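Local coordinates for metallo-beta-lactamase family protein (PDB 3R2U) that binds an iron(III) ion and probably acts as a hydrolase of the metallo-beta-lactamase superfamily, with a rhodanese-like region further along the chain, at residues A[239-242]-A[246-249]; A[205-210]-A[248-253]. All blocks are in the same frame, centred on the assembly; numbering follows the deposited sequence. Where two conformers were deposited one is given.

Interaction 1 (A[239-242]-A[246-249]); sequences YEKQ and AFSE
Phe247 lies against Glu240 and Lys241, folding the chain back on the helix it has just left. The contact is almost wholly one of van der Waals packing, and the ring carries most of it. Phe247 CB sits 3.8 Å from Lys241 CA, so the side chain starts in contact with the helix backbone. Further out, Phe247 CD2 lies 3.9 Å from Glu240 O and Phe247 CE2 lies 4.0 Å from Glu240 CB, while the other flank of the ring, at Phe247 CD1, meets Lys241 CG at 3.9 Å. Neither the carbonyl nor this methylene approaches squarely; both come to the ring obliquely, and the lysine chain crosses the phenylalanine at about a right angle.

This loop follows helix 237-243, entered directly from strand 235-236, which ends one of the two mixed sheets of the metallo-beta-lactamase fold. Phe247 also packs on Ile203 and Ile206 of helix 191-206 and on Ile171, two residues beyond the iron ligand Asp169.

Polar groups behave differently. Ser248 OG comes to 3.8 Å from Lys241 O, a loose approach that is not a hydrogen bond. Glu240 rests its CB near the ring, and the bend at its second torsion (chi2 -58°) turns the buried carboxylate toward partners elsewhere: OE2 is held by Ser235 OG, OE1 by Asn244 ND2 and Gly174 N. Lys241 is extended beyond CG (chi2 -175°), offering its near methylene to the ring and carrying NZ away to a salt bridge with Asp211.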
loop_
_atom_site.group_PDB
_atom_site.type_symbol
_atom_site.label_atom_id
_atom_site.label_comp_id
_atom_site.label_asym_id
_atom_site.label_seq_id
_atom_site.Cartn_x
_atom_site.Cartn_y
_atom_site.Cartn_z
ATOM N N TYR A 239 -16.273 28.166 -24.273
ATOM C CA TYR A 239 -15.451 28.820 -23.256
ATOM C C TYR A 239 -14.089 29.151 -23.854
ATOM O O TYR A 239 -13.549 30.222 -23.600
ATOM C CB TYR A 239 -15.311 27.991 -21.963
ATOM C CG TYR A 239 -14.621 28.774 -20.848
ATOM C CD1 TYR A 239 -15.327 29.698 -20.081
ATOM C CD2 TYR A 239 -13.273 28.602 -20.572
ATOM C CE1 TYR A 239 -14.707 30.436 -19.079
ATOM C CE2 TYR A 239 -12.635 29.347 -19.557
ATOM C CZ TYR A 239 -13.360 30.257 -18.817
ATOM O OH TYR A 239 -12.758 30.993 -17.809
ATOM N N GLU A 240 -13.544 28.237 -24.651
ATOM C CA GLU A 240 -12.274 28.493 -25.296
ATOM C C GLU A 240 -12.396 29.644 -26.299
ATOM O O GLU A 240 -11.488 30.447 -26.427
ATOM C CB GLU A 240 -11.721 27.229 -25.949
ATOM C CG GLU A 240 -11.357 26.153 -24.938
ATOM C CD GLU A 240 -10.330 26.623 -23.924
ATOM O OE1 GLU A 240 -9.219 27.006 -24.351
ATOM O OE2 GLU A 240 -10.634 26.595 -22.700
ATOM N N LYS A 241 -13.534 29.755 -26.986
ATOM C CA LYS A 241 -13.721 30.870 -27.909
ATOM C C LYS A 241 -13.659 32.210 -27.172
ATOM O O LYS A 241 -13.179 33.197 -27.720
ATOM C CB LYS A 241 -15.033 30.749 -28.680
ATOM C CG LYS A 241 -15.043 29.615 -29.708
ATOM C CD LYS A 241 -16.338 29.630 -30.523
ATOM C CE LYS A 241 -16.316 28.657 -31.691
ATOM N NZ LYS A 241 -17.647 28.592 -32.350
ATOM N N GLN A 242 -14.118 32.244 -25.924
ATOM C CA GLN A 242 -14.079 33.465 -25.128
ATOM C C GLN A 242 -12.718 33.774 -24.516
ATOM O O GLN A 242 -12.373 34.933 -24.351
ATOM C CB GLN A 242 -15.050 33.360 -23.935
ATOM C CG GLN A 242 -16.507 33.234 -24.294
ATOM C CD GLN A 242 -17.098 34.512 -24.815
ATOM O OE1 GLN A 242 -16.749 35.604 -24.361
ATOM N NE2 GLN A 242 -18.028 34.387 -25.758
ATOM N N ALA A 246 -6.052 31.753 -29.360
ATOM C CA ALA A 246 -6.037 31.125 -30.672
ATOM C C ALA A 246 -7.361 31.263 -31.404
ATOM O O ALA A 246 -7.390 31.295 -32.611
ATOM C CB ALA A 246 -5.665 29.658 -30.530
ATOM N N PHE A 247 -8.461 31.325 -30.661
ATOM C CA PHE A 247 -9.791 31.452 -31.255
ATOM C C PHE A 247 -10.223 32.866 -31.621
ATOM O O PHE A 247 -11.206 33.028 -32.340
ATOM C CB PHE A 247 -10.833 30.812 -30.334
ATOM C CG PHE A 247 -10.749 29.332 -30.305
ATOM C CD1 PHE A 247 -11.528 28.574 -31.147
ATOM C CD2 PHE A 247 -9.852 28.690 -29.469
ATOM C CE1 PHE A 247 -11.426 27.184 -31.139
ATOM C CE2 PHE A 247 -9.748 27.310 -29.456
ATOM C CZ PHE A 247 -10.545 26.559 -30.294
ATOM N N SER A 248 -9.492 33.878 -31.147
ATOM C CA SER A 248 -9.825 35.277 -31.425
ATOM C C SER A 248 -8.892 35.934 -32.422
ATOM O O SER A 248 -9.205 37.006 -32.925
ATOM C CB SER A 248 -9.776 36.104 -30.136
ATOM O OG SER A 248 -10.710 35.622 -29.213
ATOM N N GLU A 249 -7.736 35.324 -32.677
ATOM C CA GLU A 249 -6.791 35.897 -33.624
ATOM C C GLU A 249 -7.174 35.430 -35.016
ATOM O O GLU A 249 -6.954 34.269 -35.372
ATOM C CB GLU A 249 -5.356 35.484 -33.301
ATOM C CG GLU A 249 -4.351 36.102 -34.253
ATOM C CD GLU A 249 -4.509 37.610 -34.295
ATOM O OE1 GLU A 249 -4.809 38.163 -35.374
ATOM O OE2 GLU A 249 -4.425 38.222 -33.219
#

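Interaction 2 (A[205-210]-A[248-253]); sequences SIKDLP and SENNEA
This is a small polar contact at the protein surface, where Lys207, near the C-terminal end of helix 191-206, reaches across to Asn250 in the loop that leads into helix 252-260. The two backbones stay well apart, with 10.7 Å between Lys207 CA and Ser248 CA, the nearest CA pair, and the long side chain spans the gap. Its methylenes are fully extended beyond CG (chi2 -180°), which delivers the ammonium group near the end of the Asn250 amide.

There Lys207 NZ comes within 2.9 Å of Asn250 OD1. The angle is too poor for a hydrogen bond, and the pair is better read as a positive charge close to a carbonyl dipole, probably a favourable one. The firmer link passes through a water molecule, which accepts from Lys207 NZ at 3.2 Å and lies 2.8 Å from Glu249 O, to which it is hydrogen-bonded. The lysine thus approaches a side-chain carbonyl directly and reaches a backbone carbonyl through water. A weak hydrogen bond to Phe247 O adds a third point.

Each partner is steadied from within its own segment. A type I beta turn from Ile206 to Leu209 holds the lysine backbone, closed by Leu209 N to Ile206 O at 3.1 Å. On the loop side, Glu249 OE1 accepts from Asn251 N at 3.1 Å, on the anti side of the carboxylate and 20° out of its plane. Asn251 then acts as N-cap, its OD1 accepting from Thr254 N.

Nearby, Glu252 in the first turn of helix 252-260 touches Lys197 and Phe200 of helix 191-206, while Ile206 of the same helix rests on Phe170 and Ile171, in the loop after strand 164-168.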
loop_
_atom_site.group_PDB
_atom_site.type_symbol
_atom_site.label_atom_id
_atom_site.label_comp_id
_atom_site.label_asym_id
_atom_site.label_seq_id
_atom_site.Cartn_x
_atom_site.Cartn_y
_atom_site.Cartn_z
ATOM N N SER A 205 -11.624 25.392 -38.916
ATOM C CA SER A 205 -12.585 24.305 -39.141
ATOM C C SER A 205 -13.313 23.884 -37.839
ATOM O O SER A 205 -14.518 23.682 -37.835
ATOM C CB SER A 205 -11.906 23.097 -39.800
ATOM O OG SER A 205 -10.969 22.501 -38.916
ATOM N N ILE A 206 -12.618 23.859 -36.716
ATOM C CA ILE A 206 -13.243 23.403 -35.471
ATOM C C ILE A 206 -14.323 24.368 -34.924
ATOM O O ILE A 206 -15.209 23.961 -34.172
ATOM C CB ILE A 206 -12.172 23.118 -34.383
ATOM C CG1 ILE A 206 -12.515 21.827 -33.686
ATOM C CG2 ILE A 206 -11.966 24.321 -33.448
ATOM C CD1 ILE A 206 -12.480 20.633 -34.638
ATOM N N LYS A 207 -14.275 25.626 -35.357
ATOM C CA LYS A 207 -15.204 26.640 -34.889
ATOM C C LYS A 207 -16.681 26.372 -35.205
ATOM O O LYS A 207 -17.563 26.862 -34.489
ATOM C CB LYS A 207 -14.824 28.015 -35.447
ATOM C CG LYS A 207 -13.549 28.590 -34.857
ATOM C CD LYS A 207 -13.235 29.965 -35.448
ATOM C CE LYS A 207 -11.930 30.512 -34.920
ATOM N NZ LYS A 207 -11.552 31.811 -35.542
ATOM N N ASP A 208 -16.919 25.578 -36.242
ATOM C CA ASP A 208 -18.264 25.246 -36.684
ATOM C C ASP A 208 -18.960 24.213 -35.811
ATOM O O ASP A 208 -20.146 23.979 -35.963
ATOM C CB ASP A 208 -18.208 24.761 -38.134
ATOM C CG ASP A 208 -17.662 25.814 -39.063
ATOM O OD1 ASP A 208 -17.837 27.010 -38.748
ATOM O OD2 ASP A 208 -17.063 25.452 -40.098
ATOM N N LEU A 209 -18.220 23.581 -34.916
ATOM C CA LEU A 209 -18.806 22.601 -33.999
ATOM C C LEU A 209 -19.675 23.337 -32.953
ATOM O O LEU A 209 -19.478 24.524 -32.723
ATOM C CB LEU A 209 -17.721 21.768 -33.322
ATOM C CG LEU A 209 -16.992 20.825 -34.284
ATOM C CD1 LEU A 209 -15.925 20.034 -33.563
ATOM C CD2 LEU A 209 -18.019 19.906 -34.999
ATOM N N PRO A 210 -20.620 22.632 -32.315
ATOM C CA PRO A 210 -21.480 23.288 -31.311
ATOM C C PRO A 210 -20.667 23.796 -30.117
ATOM O O PRO A 210 -19.786 23.103 -29.614
ATOM C CB PRO A 210 -22.445 22.186 -30.891
ATOM C CG PRO A 210 -22.394 21.162 -32.051
ATOM C CD PRO A 210 -20.972 21.212 -32.499
ATOM N N SER A 248 -9.492 33.878 -31.147
ATOM C CA SER A 248 -9.825 35.277 -31.425
ATOM C C SER A 248 -8.892 35.934 -32.422
ATOM O O SER A 248 -9.205 37.006 -32.925
ATOM C CB SER A 248 -9.776 36.104 -30.136
ATOM O OG SER A 248 -10.710 35.622 -29.213
ATOM N N GLU A 249 -7.736 35.324 -32.677
ATOM C CA GLU A 249 -6.791 35.897 -33.624
ATOM C C GLU A 249 -7.174 35.430 -35.016
ATOM O O GLU A 249 -6.954 34.269 -35.372
ATOM C CB GLU A 249 -5.356 35.484 -33.301
ATOM C CG GLU A 249 -4.351 36.102 -34.253
ATOM C CD GLU A 249 -4.509 37.610 -34.295
ATOM O OE1 GLU A 249 -4.809 38.163 -35.374
ATOM O OE2 GLU A 249 -4.425 38.222 -33.219
ATOM N N ASN A 250 -7.751 36.327 -35.804
ATOM C CA ASN A 250 -8.180 35.957 -37.150
ATOM C C ASN A 250 -7.242 36.431 -38.270
ATOM O O ASN A 250 -7.511 36.203 -39.449
ATOM C CB ASN A 250 -9.641 36.379 -37.358
ATOM C CG ASN A 250 -10.592 35.613 -36.439
ATOM O OD1 ASN A 250 -10.396 34.417 -36.182
ATOM N ND2 ASN A 250 -11.623 36.292 -35.948
ATOM N N ASN A 251 -6.136 37.074 -37.898
ATOM C CA ASN A 251 -5.123 37.485 -38.866
ATOM C C ASN A 251 -4.084 36.352 -38.904
ATOM O O ASN A 251 -3.388 36.111 -37.926
ATOM C CB ASN A 251 -4.488 38.811 -38.448
ATOM C CG ASN A 251 -3.402 39.277 -39.404
ATOM O OD1 ASN A 251 -2.520 38.513 -39.802
ATOM N ND2 ASN A 251 -3.436 40.558 -39.740
ATOM N N GLU A 252 -3.991 35.668 -40.039
ATOM C CA GLU A 252 -3.098 34.521 -40.180
ATOM C C GLU A 252 -1.642 34.809 -39.835
ATOM O O GLU A 252 -1.003 34.022 -39.141
ATOM C CB GLU A 252 -3.205 33.922 -41.587
ATOM C CG GLU A 252 -2.408 32.611 -41.761
ATOM C CD GLU A 252 -2.555 32.010 -43.153
ATOM O OE1 GLU A 252 -3.690 31.939 -43.661
ATOM O OE2 GLU A 252 -1.539 31.600 -43.739
ATOM N N ALA A 253 -1.126 35.934 -40.315
ATOM C CA ALA A 253 0.270 36.309 -40.083
ATOM C C ALA A 253 0.567 36.515 -38.600
ATOM O O ALA A 253 1.607 36.069 -38.101
ATOM C CB ALA A 253 0.628 37.582 -40.884
HETATM O O HOH W 1 -8.432 31.894 -34.936
#

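The centres of interactions 1 and 2 are 8 Å apart, and the contacts share Ser248 and Glu249, so one loop serves both: its first part turns back on helix 237-243, its later part meets Lys207. They also touch directly. Lys241 NZ lies 2.8 Å from Lys207 O, a probable hydrogen bond, so one lysine probably helps hold the backbone of the other. Phe247 CE1 packs 3.7 Å from Ile206 CG2, linking the ring of interaction 1 to segment 205-210. Neither contact supplies an iron ligand; those are His80, His143 and Asp169. Both nevertheless border the loop running on from Asp169, through Phe247 and Glu240 in interaction 1 and Ile206 in interaction 2, while Lys207 and Asn250 meet at the surface.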